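Local coordinates for DNA polymerase sliding clamp C (Sulfolobus tokodaii, PDB 3AIZ) that serves as one subunit of a ring-shaped sliding clamp that encircles DNA and tethers DNA polymerase and other processing enzymes to it, at the interface of chains B and A. Sequence-based numbering; all coordinates share one arbitrary frame. Chains: chain A, DNA polymerase sliding clamp C; chain B, DNA polymerase sliding clamp B.

The four contacts form one continuous seam between the C-terminal domain of chain B and the N-terminal domain of chain A. Contact 1 and contact 2 lie farthest apart, their C-alpha centres about 15 Å from each other; contact 3 sits about 8 Å from both, sharing B:Asp149 with contact 1 and A:Tyr105 with contact 2. Contact 4 is about 4 Å from contact 2 and uses the same B:Lys185, A:Val104 and A:Tyr105. Helix 140-150 of chain B serves contacts 1 to 3, and the start of strand 106-111 of chain A contacts 3 and 4, so helix packing and strand pairing join the two clamp subunits together.

Contact 1: the interface of chains B and A. Residues chain B 148-149, 152; chain A 76-77, 80, 109.
B:Leu152, just past the end of helix 140-150, puts its two methyls against helix 71-78 of chain A and hides 71 Å² there. CD1 faces the backbone carbonyl of A:Asp76, 3.7 Å from its O, and CD2 lies over CB of the same residue. With CG anti to the carbonyl carbon (chi1 -75°) and the chain extended beyond it, the isopropyl end reaches across the boundary; A:Val77 CG1 and the rim of the A:Phe109 ring border CD1 more loosely. A:Thr80, with 59 Å² covered, is the second large contributor. Its CB stands 3.4 Å above the centre of the B:Arg148 guanidinium plane, and its methyl CG2 rests 3.6 Å from B:Arg148 CD, so the threonine caps one face of the arginine's flat end. The chain of B:Arg148 bends at chi3 (56°), which turns that end back toward its neighbour on the helix: NE donates to B:Asp149 OD1 at 3.1 Å in a salt bridge, meeting the oxygen from above the carboxylate plane. This link probably helps to keep the guanidinium in place beneath the threonine. B:Asp149 meets A:Phe109 with carboxylate and ring planes 82° apart, OD1 lying in the ring plane at its edge near CZ. The patch belongs to a subunit interface of the PCNA sliding clamp. On the chain A side, the hydroxyl OG1 of A:Thr80 donates to the backbone O of A:Val77 at 2.7 Å.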
# COMPACT_ATOMS: atom_id res chain seq x y z
N ARG B 148 24.61 14.05 13.51
CA ARG B 148 24.07 14.71 12.32
C ARG B 148 24.79 16.03 12.07
O ARG B 148 25.14 16.35 10.93
CB ARG B 148 22.57 14.95 12.48
CG ARG B 148 22.00 15.96 11.50
CD ARG B 148 20.80 16.66 12.11
NE ARG B 148 21.14 17.28 13.38
CZ ARG B 148 20.25 17.71 14.27
NH1 ARG B 148 18.95 17.59 14.02
NH2 ARG B 148 20.65 18.26 15.40
N ASP B 149 25.00 16.80 13.13
CA ASP B 149 25.72 18.06 13.04
C ASP B 149 27.12 17.82 12.47
O ASP B 149 27.53 18.48 11.52
CB ASP B 149 25.82 18.73 14.41
CG ASP B 149 24.48 19.13 14.96
OD1 ASP B 149 23.48 19.08 14.21
OD2 ASP B 149 24.41 19.51 16.15
N LEU B 152 28.00 17.25 8.90
CA LEU B 152 27.85 18.42 8.04
C LEU B 152 29.17 19.13 7.81
O LEU B 152 29.48 19.53 6.69
CB LEU B 152 26.83 19.40 8.63
CG LEU B 152 25.35 19.02 8.52
CD1 LEU B 152 24.48 20.06 9.21
CD2 LEU B 152 24.96 18.87 7.06
N ASP A 76 21.26 23.63 5.24
CA ASP A 76 21.60 22.33 5.81
C ASP A 76 21.56 22.35 7.34
O ASP A 76 21.20 21.36 7.97
CB ASP A 76 22.98 21.87 5.33
CG ASP A 76 22.93 21.13 4.00
OD1 ASP A 76 21.81 20.77 3.57
OD2 ASP A 76 24.00 20.91 3.40
N VAL A 77 21.92 23.49 7.93
CA VAL A 77 21.89 23.62 9.38
C VAL A 77 20.53 24.09 9.87
O VAL A 77 20.15 23.86 11.01
CB VAL A 77 22.98 24.58 9.90
CG1 VAL A 77 24.34 24.21 9.32
CG2 VAL A 77 22.63 26.02 9.56
N THR A 80 18.01 21.37 10.67
CA THR A 80 18.25 20.64 11.91
C THR A 80 17.59 21.30 13.11
O THR A 80 17.87 20.95 14.25
CB THR A 80 19.76 20.50 12.19
OG1 THR A 80 20.29 21.74 12.67
CG2 THR A 80 20.51 20.08 10.93
N PHE A 109 27.05 26.96 14.28
CA PHE A 109 27.67 26.74 12.98
C PHE A 109 28.19 28.07 12.44
O PHE A 109 27.62 29.12 12.70
CB PHE A 109 26.67 26.14 12.00
CG PHE A 109 26.21 24.76 12.36
CD1 PHE A 109 25.19 24.57 13.27
CD2 PHE A 109 26.79 23.64 11.78
CE1 PHE A 109 24.75 23.31 13.61
CE2 PHE A 109 26.36 22.37 12.11
CZ PHE A 109 25.34 22.20 13.02

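Contact 2: the interface of chains B and A. Residues chain B 142, 180-181, 185-186; chain A 104-105.
B:Pro186 lies against the A:Val104-A:Tyr105 turn, in an interface between two PCNA-family clamp subunits. Its ring follows a cis peptide bond from B:Lys185, and its CG comes 3.5 Å from A:Tyr105 CB, the two side chains meeting at a slant. Proline CB reaches to A:Val104 CG1 at 3.7 Å, so the pyrrolidine ring bridges both residues of chain A. The A:Tyr105 side chain leaves its backbone with CG between the N and the carbonyl carbon (chi1 66°), which brings one face of the phenol ring under chain B, B:Leu181 near its CD2 flank and B:Val142 near its CD1 flank. B:Leu181 runs alongside the tyrosine and points the same way, its methyl CD2 3.8 Å from A:Tyr105 CB and a little farther from CD2 of the ring. B:Val142, near the start of helix 140-150, passes the tyrosine in the opposite direction: its CG1 approaches ring atom CD1 at 4.1 Å. The other methyl, B:Val142 CG2, turns to A:Val104 CG1, 3.8 Å away. This branch of A:Val104 stands anti to its own backbone N (chi1 176°) and is thereby shared between B:Val142 and B:Pro186. Beside the proline, the aliphatic stem of B:Lys185 runs past the backbone carbonyl of A:Val104, its CG 3.4 Å from that O.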
# COMPACT_ATOMS: atom_id res chain seq x y z
N VAL B 142 20.34 12.87 21.77
CA VAL B 142 21.19 14.06 21.71
C VAL B 142 22.47 13.76 20.94
O VAL B 142 22.84 14.50 20.03
CB VAL B 142 21.55 14.58 23.11
CG1 VAL B 142 22.46 15.78 23.00
CG2 VAL B 142 20.29 14.92 23.89
N LEU B 180 27.88 22.85 22.80
CA LEU B 180 28.21 22.88 24.22
C LEU B 180 27.22 22.05 25.03
O LEU B 180 26.01 22.26 24.95
CB LEU B 180 28.21 24.32 24.74
CG LEU B 180 29.10 25.31 23.98
CD1 LEU B 180 28.92 26.72 24.52
CD2 LEU B 180 30.56 24.89 24.05
N LEU B 181 27.75 21.11 25.80
CA LEU B 181 26.91 20.27 26.65
C LEU B 181 27.17 20.60 28.11
O LEU B 181 28.31 20.58 28.57
CB LEU B 181 27.18 18.79 26.37
CG LEU B 181 27.12 18.37 24.90
CD1 LEU B 181 27.31 16.87 24.76
CD2 LEU B 181 25.81 18.81 24.27
N LYS B 185 21.38 20.24 30.45
CA LYS B 185 21.28 20.76 29.09
C LYS B 185 22.45 20.32 28.23
O LYS B 185 23.39 21.09 28.00
CB LYS B 185 21.19 22.29 29.11
CG LYS B 185 21.01 22.92 27.74
CD LYS B 185 21.04 24.44 27.82
CE LYS B 185 20.91 25.07 26.44
NZ LYS B 185 21.00 26.55 26.49
N PRO B 186 22.41 19.08 27.73
CA PRO B 186 21.34 18.10 27.97
C PRO B 186 21.79 17.03 28.96
O PRO B 186 21.03 16.12 29.26
CB PRO B 186 21.17 17.44 26.59
CG PRO B 186 22.34 17.94 25.73
CD PRO B 186 23.30 18.61 26.66
N VAL A 104 17.54 21.73 23.15
CA VAL A 104 18.00 20.65 24.02
C VAL A 104 19.47 20.86 24.38
O VAL A 104 19.89 20.64 25.51
CB VAL A 104 17.83 19.28 23.35
CG1 VAL A 104 18.41 18.18 24.24
CG2 VAL A 104 16.36 19.02 23.04
N TYR A 105 20.25 21.29 23.39
CA TYR A 105 21.65 21.64 23.60
C TYR A 105 21.99 22.83 22.71
O TYR A 105 21.32 23.08 21.71
CB TYR A 105 22.56 20.45 23.29
CG TYR A 105 22.56 20.04 21.84
CD1 TYR A 105 21.45 19.41 21.28
CD2 TYR A 105 23.66 20.25 21.03
CE1 TYR A 105 21.45 19.03 19.95
CE2 TYR A 105 23.67 19.87 19.71
CZ TYR A 105 22.56 19.26 19.17
OH TYR A 105 22.55 18.87 17.85

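Contact 3: the interface of chains B and A. Residues chain B 146, 149, 177, 179; chain A 105-107.
B:Ile146 CG1 packs 3.9 Å from CE2 of the A:Tyr105 ring, forming with it the apolar centre of this PCNA subunit contact. The isoleucine, on helix 140-150, crosses the ring at a slant near its phenol end; B:Ser179 CB stands near CD2 of the same ring. Farther out, CB of A:Arg107 lies 3.9 Å from B:Ser179 CB and comes 4.1 Å from CE1 of B:Tyr177, off the plane of that ring. The rings of B:Tyr177 and A:Tyr105 belong to side chains that run nearly perpendicular to each other. At the polar rim the phenol OH of A:Tyr105 donates to B:Asp149 OD2 at 2.6 Å, reaching the oxygen on its syn side, 33° out of the carboxylate plane. OD2 itself sits at the tyrosine ring's edge and in its plane. With CG between the backbone N and the carbonyl carbon (chi1 52°), A:Arg107 runs extended to NE past the same carboxylate, placing CD 3.3 Å from B:Asp149 OD2. Its NH2 then lies 3.5 Å above the plane of the A:Tyr105 ring, toward the rim. The guanidinium does not touch the carboxylate, but its positive charge may favour the ionised aspartate. In the backbone, B:Ser179 of strand 175-183 and A:Arg107 of strand 106-111 pair in an antiparallel beta bridge, joining the sheets of the two chains edge to edge, with helix 140-150 of chain B flanking the junction.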
# COMPACT_ATOMS: atom_id res chain seq x y z
N ILE B 146 24.01 15.33 17.53
CA ILE B 146 25.37 15.81 17.38
C ILE B 146 26.08 15.11 16.22
O ILE B 146 26.90 15.70 15.53
CB ILE B 146 26.18 15.62 18.67
CG1 ILE B 146 25.61 16.49 19.79
CG2 ILE B 146 27.65 15.95 18.44
CD1 ILE B 146 26.36 16.38 21.10
N ASP B 149 25.00 16.80 13.13
CA ASP B 149 25.72 18.06 13.04
C ASP B 149 27.12 17.82 12.47
O ASP B 149 27.53 18.48 11.52
CB ASP B 149 25.82 18.73 14.41
CG ASP B 149 24.48 19.13 14.96
OD1 ASP B 149 23.48 19.08 14.21
OD2 ASP B 149 24.41 19.51 16.15
N TYR B 177 31.96 24.27 13.41
CA TYR B 177 30.92 23.76 14.29
C TYR B 177 31.41 23.68 15.73
O TYR B 177 32.55 23.29 15.98
CB TYR B 177 30.45 22.38 13.82
CG TYR B 177 29.53 21.68 14.80
CD1 TYR B 177 28.18 22.01 14.85
CD2 TYR B 177 30.00 20.71 15.66
CE1 TYR B 177 27.33 21.38 15.74
CE2 TYR B 177 29.16 20.07 16.55
CZ TYR B 177 27.82 20.41 16.59
OH TYR B 177 26.98 19.78 17.48
N SER B 179 29.42 22.72 19.53
CA SER B 179 28.30 22.51 20.44
C SER B 179 28.77 22.48 21.89
O SER B 179 29.92 22.14 22.17
CB SER B 179 27.56 21.22 20.10
OG SER B 179 28.43 20.10 20.15
N TYR A 105 20.25 21.29 23.39
CA TYR A 105 21.65 21.64 23.60
C TYR A 105 21.99 22.83 22.71
O TYR A 105 21.32 23.08 21.71
CB TYR A 105 22.56 20.45 23.29
CG TYR A 105 22.56 20.04 21.84
CD1 TYR A 105 21.45 19.41 21.28
CD2 TYR A 105 23.66 20.25 21.03
CE1 TYR A 105 21.45 19.03 19.95
CE2 TYR A 105 23.67 19.87 19.71
CZ TYR A 105 22.56 19.26 19.17
OH TYR A 105 22.55 18.87 17.85
N GLU A 106 23.04 23.56 23.08
CA GLU A 106 23.44 24.73 22.31
C GLU A 106 24.52 24.38 21.30
O GLU A 106 25.46 23.64 21.60
CB GLU A 106 23.92 25.85 23.24
CG GLU A 106 24.07 27.20 22.56
CD GLU A 106 24.46 28.30 23.53
OE1 GLU A 106 25.08 27.98 24.56
OE2 GLU A 106 24.14 29.47 23.25
N ARG A 107 24.39 24.91 20.08
CA ARG A 107 25.31 24.59 19.00
C ARG A 107 25.46 25.78 18.05
O ARG A 107 24.49 26.47 17.76
CB ARG A 107 24.82 23.36 18.24
CG ARG A 107 23.37 23.46 17.79
CD ARG A 107 22.83 22.11 17.35
NE ARG A 107 21.43 22.18 16.94
CZ ARG A 107 20.41 22.30 17.78
NH1 ARG A 107 19.17 22.35 17.32
NH2 ARG A 107 20.63 22.37 19.08

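Contact 4: the interface of chains B and A. Residues chain B 185; chain A 102-106.
The loop between strands 175-183 and 186-187 of chain B lies along the turn of chain A that connects strand 97-102 to strand 106-111. From this loop B:Lys185 reaches out, hiding 84 Å² of its surface against residues 102 to 106. CG stands anti to the backbone N (chi1 -177°) and every later torsion is close to straight, so the side chain spans the turn at full stretch. Its stem passes the A:Val104 carbonyl first, then CE comes 3.7 Å from the backbone O of A:Gly103. At the far end the ammonium NZ donates to A:Asp102 OD1 at 3.0 Å, a hydrogen bond that is also a salt bridge. The lysine meets the aspartate nearly at a right angle, and NZ approaches OD1 on the syn side, 22° out of the carboxylate plane; OD2 is more distant at 3.7 Å. A:Glu106 flanks the lysine across the turn, its OE1 4.7 Å from NZ. That second carboxylate makes no direct contact with the ammonium but would probably add to the negative potential around it. The long reach of the lysine thus ties the chain B loop to the end of strand 97-102, adding a charged clasp beside the apolar packing that holds PCNA3 to PCNA2 in this clamp complex.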
# COMPACT_ATOMS: atom_id res chain seq x y z
N LYS B 185 21.38 20.24 30.45
CA LYS B 185 21.28 20.76 29.09
C LYS B 185 22.45 20.32 28.23
O LYS B 185 23.39 21.09 28.00
CB LYS B 185 21.19 22.29 29.11
CG LYS B 185 21.01 22.92 27.74
CD LYS B 185 21.04 24.44 27.82
CE LYS B 185 20.91 25.07 26.44
NZ LYS B 185 21.00 26.55 26.49
N ASP A 102 19.61 27.00 19.69
CA ASP A 102 19.52 26.82 21.14
C ASP A 102 18.25 26.08 21.52
O ASP A 102 17.14 26.60 21.38
CB ASP A 102 19.57 28.18 21.84
CG ASP A 102 19.75 28.05 23.34
OD1 ASP A 102 19.57 26.94 23.88
OD2 ASP A 102 20.08 29.07 23.99
N GLY A 103 18.41 24.85 22.00
CA GLY A 103 17.30 24.03 22.44
C GLY A 103 17.74 23.01 23.47
O GLY A 103 18.24 23.37 24.53
N VAL A 104 17.54 21.73 23.15
CA VAL A 104 18.00 20.65 24.02
C VAL A 104 19.47 20.86 24.38
O VAL A 104 19.89 20.64 25.51
CB VAL A 104 17.83 19.28 23.35
CG1 VAL A 104 18.41 18.18 24.24
CG2 VAL A 104 16.36 19.02 23.04
N TYR A 105 20.25 21.29 23.39
CA TYR A 105 21.65 21.64 23.60
C TYR A 105 21.99 22.83 22.71
O TYR A 105 21.32 23.08 21.71
CB TYR A 105 22.56 20.45 23.29
CG TYR A 105 22.56 20.04 21.84
CD1 TYR A 105 21.45 19.41 21.28
CD2 TYR A 105 23.66 20.25 21.03
CE1 TYR A 105 21.45 19.03 19.95
CE2 TYR A 105 23.67 19.87 19.71
CZ TYR A 105 22.56 19.26 19.17
OH TYR A 105 22.55 18.87 17.85
N GLU A 106 23.04 23.56 23.08
CA GLU A 106 23.44 24.73 22.31
C GLU A 106 24.52 24.38 21.30
O GLU A 106 25.46 23.64 21.60
CB GLU A 106 23.92 25.85 23.24
CG GLU A 106 24.07 27.20 22.56
CD GLU A 106 24.46 28.30 23.53
OE1 GLU A 106 25.08 27.98 24.56
OE2 GLU A 106 24.14 29.47 23.25